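S-adenosylmethionine:tRNA ribosyltransferase-isomerase (Thermotoga maritima, PDB 1VKY) probably transfers and isomerises the ribose moiety of S-adenosylmethionine onto preQ1-modified tRNA, giving epoxyqueuosine at position 34 in queuosine biosynthesis. Local coordinates at residues 93-98 and 235-240; 53-58 and 193-198. All coordinates share one frame; numbering follows the deposited sequence.

Overall arrangement
Two different ways of burying side chains appear in this chain. Contact 1 joins its two sheets, strand 89-97 of the antiparallel six-stranded one facing strand 234-238 of the mixed nine-stranded one. Contact 2 belongs to the far border of that mixed sheet, where the turn following edge strand 49-54 meets helix 193-202. They thus share a sheet but lie on opposite sides of the chain's centre, with centres 29 Å apart. Both are largely buried, yet contact 1 combines an apolar pair with a glutamine-glutamate hydrogen bond, whereas contact 2 is built on one leucine, whose methyls meet apolar side chains and a backbone carbonyl, with charged groups at the margin.

Contact 1 (93-98 and 235-240); sequences LLIERL and FYQVPK
The amide of Gln237 and the carboxylate of Glu96 meet with their planes 64° apart, while the ring of Phe235 takes methyl CD1 of Leu93 at an oblique slant, 3.9 Å from CE1 and 4.0 Å from CZ. Here two β-sheets meet through one strand of each, side chains of strand 89-97 from the antiparallel sheet facing those of strand 234-238 from the mixed sheet. The two run in broadly the same direction, with the short strand axes 9.8 Å apart at closest approach. Side chains rather than backbones fill the gap. A classic β bulge shapes one partner. Ile95 and Glu96 both face Lys104 on the neighbouring strand, and these consecutive residues both direct their side chains at the opposing sheet, instead of alternating as in a regular strand.

The polar half of the interface is a single hydrogen bond, Gln237 NE2 to Glu96 OE1, 2.9 Å long. Its acceptor lies almost in the plane of the amide, but the donor comes to OE1 from above the carboxylate, 44° out of that plane. Gln237 reaches across because CG stands anti to the backbone N (chi1 -178°) and the chain beyond stays extended. His212 on the adjoining strand 205-213 bonds to the amide's other end, OE1, so both ends are engaged and the rotation of this buried group is fixed. Glu96, only partly buried, brings a probable negative charge up to the N-H. Methyl CG2 of Ile95 lies beside the amide oxygen, 3.9 Å from Gln237 OE1.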
loop_
_atom_site.group_PDB
_atom_site.type_symbol
_atom_site.label_atom_id
_atom_site.label_comp_id
_atom_site.label_asym_id
_atom_site.label_seq_id
_atom_site.Cartn_x
_atom_site.Cartn_y
_atom_site.Cartn_z
ATOM N N LEU B 93 12.409 -9.646 26.166
ATOM C CA LEU B 93 11.898 -8.825 25.059
ATOM C C LEU B 93 11.787 -7.377 25.509
ATOM O O LEU B 93 11.067 -7.099 26.461
ATOM C CB LEU B 93 10.495 -9.303 24.656
ATOM C CG LEU B 93 10.374 -10.759 24.273
ATOM C CD1 LEU B 93 8.919 -11.138 24.164
ATOM C CD2 LEU B 93 11.084 -10.983 22.940
ATOM N N LEU B 94 12.446 -6.470 24.787
ATOM C CA LEU B 94 12.423 -5.058 25.087
ATOM C C LEU B 94 11.091 -4.459 24.644
ATOM O O LEU B 94 10.668 -4.675 23.513
ATOM C CB LEU B 94 13.584 -4.331 24.391
ATOM C CG LEU B 94 14.893 -4.163 25.171
ATOM C CD1 LEU B 94 15.480 -5.469 25.645
ATOM C CD2 LEU B 94 15.904 -3.387 24.323
ATOM N N ILE B 95 10.446 -3.736 25.560
ATOM C CA ILE B 95 9.095 -3.190 25.369
ATOM C C ILE B 95 9.178 -1.669 25.407
ATOM O O ILE B 95 8.725 -0.998 24.506
ATOM C CB ILE B 95 8.127 -3.724 26.493
ATOM C CG1 ILE B 95 7.953 -5.259 26.412
ATOM C CG2 ILE B 95 6.817 -3.015 26.492
ATOM C CD1 ILE B 95 7.471 -5.815 25.078
ATOM N N GLU B 96 9.757 -1.107 26.455
ATOM C CA GLU B 96 9.752 0.328 26.583
ATOM C C GLU B 96 11.009 0.878 27.235
ATOM O O GLU B 96 11.373 0.502 28.328
ATOM C CB GLU B 96 8.506 0.770 27.370
ATOM C CG GLU B 96 8.323 2.271 27.392
ATOM C CD GLU B 96 7.254 2.741 28.346
ATOM O OE1 GLU B 96 6.530 1.902 28.930
ATOM O OE2 GLU B 96 7.134 3.978 28.500
ATOM N N ARG B 97 11.648 1.819 26.561
ATOM C CA ARG B 97 12.860 2.446 27.088
ATOM C C ARG B 97 12.535 3.536 28.065
ATOM O O ARG B 97 11.784 4.464 27.746
ATOM C CB ARG B 97 13.608 3.041 25.922
ATOM C CG ARG B 97 14.871 3.753 26.217
ATOM C CD ARG B 97 15.495 4.212 24.927
ATOM N NE ARG B 97 16.797 4.803 25.143
ATOM C CZ ARG B 97 16.995 6.080 25.409
ATOM N NH1 ARG B 97 15.986 6.922 25.518
ATOM N NH2 ARG B 97 18.220 6.522 25.572
ATOM N N LEU B 98 13.097 3.429 29.266
ATOM C CA LEU B 98 12.876 4.436 30.298
ATOM C C LEU B 98 14.001 5.459 30.265
ATOM O O LEU B 98 13.819 6.618 30.617
ATOM C CB LEU B 98 12.750 3.782 31.676
ATOM C CG LEU B 98 11.687 2.667 31.815
ATOM C CD1 LEU B 98 11.519 2.309 33.278
ATOM C CD2 LEU B 98 10.339 3.038 31.212
ATOM N N PHE B 235 2.067 -8.040 21.525
ATOM C CA PHE B 235 1.699 -7.711 22.869
ATOM C C PHE B 235 1.104 -6.330 22.824
ATOM O O PHE B 235 1.678 -5.416 22.212
ATOM C CB PHE B 235 2.917 -7.733 23.811
ATOM C CG PHE B 235 3.631 -9.049 23.849
ATOM C CD1 PHE B 235 4.636 -9.323 22.931
ATOM C CD2 PHE B 235 3.298 -9.997 24.766
ATOM C CE1 PHE B 235 5.291 -10.526 22.942
ATOM C CE2 PHE B 235 3.948 -11.207 24.796
ATOM C CZ PHE B 235 4.952 -11.474 23.888
ATOM N N TYR B 236 -0.055 -6.164 23.446
ATOM C CA TYR B 236 -0.604 -4.819 23.577
ATOM C C TYR B 236 -0.014 -4.190 24.807
ATOM O O TYR B 236 0.380 -4.875 25.762
ATOM C CB TYR B 236 -2.143 -4.822 23.669
ATOM C CG TYR B 236 -2.676 -5.485 24.909
ATOM C CD1 TYR B 236 -2.703 -4.799 26.145
ATOM C CD2 TYR B 236 -3.125 -6.796 24.884
ATOM C CE1 TYR B 236 -3.194 -5.400 27.266
ATOM C CE2 TYR B 236 -3.639 -7.381 26.018
ATOM C CZ TYR B 236 -3.673 -6.690 27.187
ATOM O OH TYR B 236 -4.125 -7.313 28.319
ATOM N N GLN B 237 0.036 -2.870 24.798
ATOM C CA GLN B 237 0.370 -2.118 26.004
ATOM C C GLN B 237 -0.567 -0.931 26.122
ATOM O O GLN B 237 -0.782 -0.222 25.155
ATOM C CB GLN B 237 1.823 -1.606 25.920
ATOM C CG GLN B 237 2.290 -0.828 27.172
ATOM C CD GLN B 237 3.664 -0.207 27.024
ATOM O OE1 GLN B 237 4.197 -0.152 25.921
ATOM N NE2 GLN B 237 4.221 0.284 28.135
ATOM N N VAL B 238 -1.114 -0.731 27.311
ATOM C CA VAL B 238 -1.894 0.438 27.676
ATOM C C VAL B 238 -1.185 1.067 28.850
ATOM O O VAL B 238 -1.274 0.608 29.991
ATOM C CB VAL B 238 -3.350 0.100 28.093
ATOM C CG1 VAL B 238 -4.174 1.393 28.251
ATOM C CG2 VAL B 238 -4.005 -0.778 27.045
ATOM N N PRO B 239 -0.447 2.122 28.569
ATOM C CA PRO B 239 0.387 2.709 29.561
ATOM C C PRO B 239 -0.375 3.543 30.571
ATOM O O PRO B 239 -1.541 3.893 30.378
ATOM C CB PRO B 239 1.367 3.568 28.722
ATOM C CG PRO B 239 0.610 3.946 27.513
ATOM C CD PRO B 239 -0.354 2.815 27.260
ATOM N N LYS B 240 0.310 3.872 31.657
ATOM C CA LYS B 240 -0.283 4.549 32.793
ATOM C C LYS B 240 -1.001 5.812 32.395
ATOM O O LYS B 240 -2.059 6.074 32.888
ATOM C CB LYS B 240 0.783 4.905 33.832
ATOM C CG LYS B 240 1.365 3.717 34.613
ATOM C CD LYS B 240 2.219 4.145 35.800
ATOM C CE LYS B 240 2.265 3.072 36.923
ATOM N NZ LYS B 240 2.472 3.553 38.354
#

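Contact 2 (53-58 and 193-198)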
loop_
_atom_site.group_PDB
_atom_site.type_symbol
_atom_site.label_atom_id
_atom_site.label_comp_id
_atom_site.label_asym_id
_atom_site.label_seq_id
_atom_site.Cartn_x
_atom_site.Cartn_y
_atom_site.Cartn_z
ATOM N N ARG B 53 -19.576 12.599 4.397
ATOM C CA ARG B 53 -18.756 13.774 4.723
ATOM C C ARG B 53 -17.339 13.538 4.187
ATOM O O ARG B 53 -17.115 12.575 3.441
ATOM C CB ARG B 53 -18.750 14.015 6.240
ATOM C CG ARG B 53 -20.170 14.242 6.781
ATOM C CD ARG B 53 -20.800 15.615 6.323
ATOM N NE ARG B 53 -20.741 16.330 7.538
ATOM C CZ ARG B 53 -20.183 17.460 7.762
ATOM N NH1 ARG B 53 -19.721 18.252 6.829
ATOM N NH2 ARG B 53 -20.212 17.853 8.990
ATOM N N ILE B 54 -16.449 14.469 4.530
ATOM C CA ILE B 54 -15.024 14.420 4.241
ATOM C C ILE B 54 -14.305 14.336 5.566
ATOM O O ILE B 54 -14.781 14.900 6.551
ATOM C CB ILE B 54 -14.583 15.712 3.488
ATOM C CG1 ILE B 54 -15.303 15.807 2.160
ATOM C CG2 ILE B 54 -13.084 15.767 3.286
ATOM C CD1 ILE B 54 -15.180 14.584 1.323
ATOM N N PHE B 55 -13.150 13.663 5.591
ATOM C CA PHE B 55 -12.508 13.322 6.842
ATOM C C PHE B 55 -12.239 14.508 7.748
ATOM O O PHE B 55 -12.433 14.410 8.962
ATOM C CB PHE B 55 -11.213 12.509 6.667
ATOM C CG PHE B 55 -10.819 11.788 7.938
ATOM C CD1 PHE B 55 -11.341 10.553 8.228
ATOM C CD2 PHE B 55 -9.989 12.379 8.855
ATOM C CE1 PHE B 55 -11.016 9.920 9.421
ATOM C CE2 PHE B 55 -9.670 11.771 10.026
ATOM C CZ PHE B 55 -10.193 10.538 10.329
ATOM N N ARG B 56 -11.763 15.613 7.190
ATOM C CA ARG B 56 -11.403 16.780 8.022
ATOM C C ARG B 56 -12.606 17.343 8.781
ATOM O O ARG B 56 -12.441 18.015 9.793
ATOM C CB ARG B 56 -10.769 17.879 7.178
ATOM C CG ARG B 56 -11.667 18.421 6.072
ATOM C CD ARG B 56 -11.041 19.557 5.246
ATOM N NE ARG B 56 -9.715 19.187 4.755
ATOM C CZ ARG B 56 -9.404 18.854 3.500
ATOM N NH1 ARG B 56 -10.322 18.848 2.519
ATOM N NH2 ARG B 56 -8.143 18.521 3.228
ATOM N N GLU B 57 -13.815 17.029 8.314
ATOM C CA GLU B 57 -15.090 17.399 8.997
ATOM C C GLU B 57 -15.438 16.547 10.237
ATOM O O GLU B 57 -16.466 16.755 10.900
ATOM C CB GLU B 57 -16.218 17.345 7.962
ATOM C CG GLU B 57 -16.043 18.404 6.889
ATOM C CD GLU B 57 -16.887 18.181 5.646
ATOM O OE1 GLU B 57 -17.342 17.060 5.362
ATOM O OE2 GLU B 57 -17.083 19.153 4.918
ATOM N N ILE B 58 -14.549 15.614 10.589
ATOM C CA ILE B 58 -14.695 14.838 11.826
ATOM C C ILE B 58 -14.768 15.729 13.028
ATOM O O ILE B 58 -15.468 15.409 13.972
ATOM C CB ILE B 58 -13.542 13.786 11.999
ATOM C CG1 ILE B 58 -13.897 12.765 13.099
ATOM C CG2 ILE B 58 -12.180 14.457 12.272
ATOM C CD1 ILE B 58 -13.030 11.559 13.065
ATOM N N PRO B 193 -1.289 16.246 10.663
ATOM C CA PRO B 193 -0.857 17.128 11.768
ATOM C C PRO B 193 -1.697 18.393 11.893
ATOM O O PRO B 193 -1.928 18.858 12.982
ATOM C CB PRO B 193 0.596 17.462 11.424
ATOM C CG PRO B 193 1.055 16.362 10.482
ATOM C CD PRO B 193 -0.188 15.933 9.726
ATOM N N GLU B 194 -2.159 18.928 10.779
ATOM C CA GLU B 194 -3.005 20.119 10.774
ATOM C C GLU B 194 -4.365 19.842 11.410
ATOM O O GLU B 194 -4.886 20.678 12.137
ATOM C CB GLU B 194 -3.169 20.611 9.332
ATOM C CG GLU B 194 -4.111 21.776 9.112
ATOM N N LEU B 195 -4.924 18.657 11.153
ATOM C CA LEU B 195 -6.213 18.256 11.769
ATOM C C LEU B 195 -6.058 18.010 13.262
ATOM O O LEU B 195 -6.827 18.523 14.090
ATOM C CB LEU B 195 -6.811 17.042 11.036
ATOM C CG LEU B 195 -8.182 16.507 11.506
ATOM C CD1 LEU B 195 -9.277 17.601 11.521
ATOM C CD2 LEU B 195 -8.597 15.359 10.624
ATOM N N ILE B 196 -5.016 17.284 13.618
ATOM C CA ILE B 196 -4.734 17.050 14.997
ATOM C C ILE B 196 -4.610 18.357 15.765
ATOM O O ILE B 196 -5.139 18.480 16.844
ATOM C CB ILE B 196 -3.478 16.183 15.111
ATOM C CG1 ILE B 196 -3.833 14.756 14.680
ATOM C CG2 ILE B 196 -2.936 16.204 16.546
ATOM C CD1 ILE B 196 -2.664 13.931 14.253
ATOM N N GLU B 197 -3.928 19.349 15.195
ATOM C CA GLU B 197 -3.801 20.644 15.865
ATOM C C GLU B 197 -5.155 21.368 16.015
ATOM O O GLU B 197 -5.461 21.866 17.078
ATOM C CB GLU B 197 -2.782 21.506 15.121
ATOM C CG GLU B 197 -1.345 21.132 15.468
ATOM C CD GLU B 197 -0.845 21.803 16.749
ATOM O OE1 GLU B 197 -1.215 21.370 17.864
ATOM N N LYS B 198 -5.971 21.402 14.968
ATOM C CA LYS B 198 -7.336 21.930 15.092
ATOM C C LYS B 198 -8.129 21.224 16.194
ATOM O O LYS B 198 -8.803 21.860 16.991
ATOM C CB LYS B 198 -8.104 21.774 13.782
ATOM C CG LYS B 198 -7.746 22.759 12.722
ATOM C CD LYS B 198 -8.670 22.584 11.522
ATOM C CE LYS B 198 -8.381 23.602 10.410
ATOM N NZ LYS B 198 -7.105 23.337 9.692
#
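Leu195 holds CG anti to its own backbone N (chi1 -178°), a setting that sends both methyls out from the helix towards residues 53-58, and Phe55, with a similar first torsion (chi1 -161°), brings its ring to one of them, CD2. The arrangement is a helix meeting a 3-10 segment: edge strand 49-54 of the mixed sheet passes into a 3-10 segment that begins at Phe55, and the first turn of helix 193-202 reaches it through Leu195.

One side chain carries the whole interface from the helix. Leu195 CD2 comes to the edge of the Phe55 ring, near the ring plane, 3.7 Å from Phe55 CD2 and 3.8 Å from Phe55 CE2. Leu195 CD2 also reaches Ile58, lying 4.0 Å from Ile58 CG2. The other branch, Leu195 CD1, lies against the backbone of the 3-10 segment, 3.6 Å from Arg56 O, so the two methyls divide the work between side chains and main chain. Replacing Leu195 by an alanine takes away both branches, which would probably leave the Phe55 edge and Ile58 CG2 facing a gap and Arg56 O without its methyl neighbour.

Around this core, Phe55 also meets Phe191 edge-to-face and His190 with ring planes about 20° apart, while Phe55 and Ile58 both touch Val300 and Leu40 of the sheet. Arg56 heads for the surface and forms a salt bridge with Asp36.

Glu57 ties the turn back to the strand end: its OE1 accepts a hydrogen bond from Ile54 N at 2.9 Å and pairs with Arg53 NH1 at 3.0 Å, while its CB lies over one face of the Arg53 guanidinium, 3.7 Å above the plane and towards the rim.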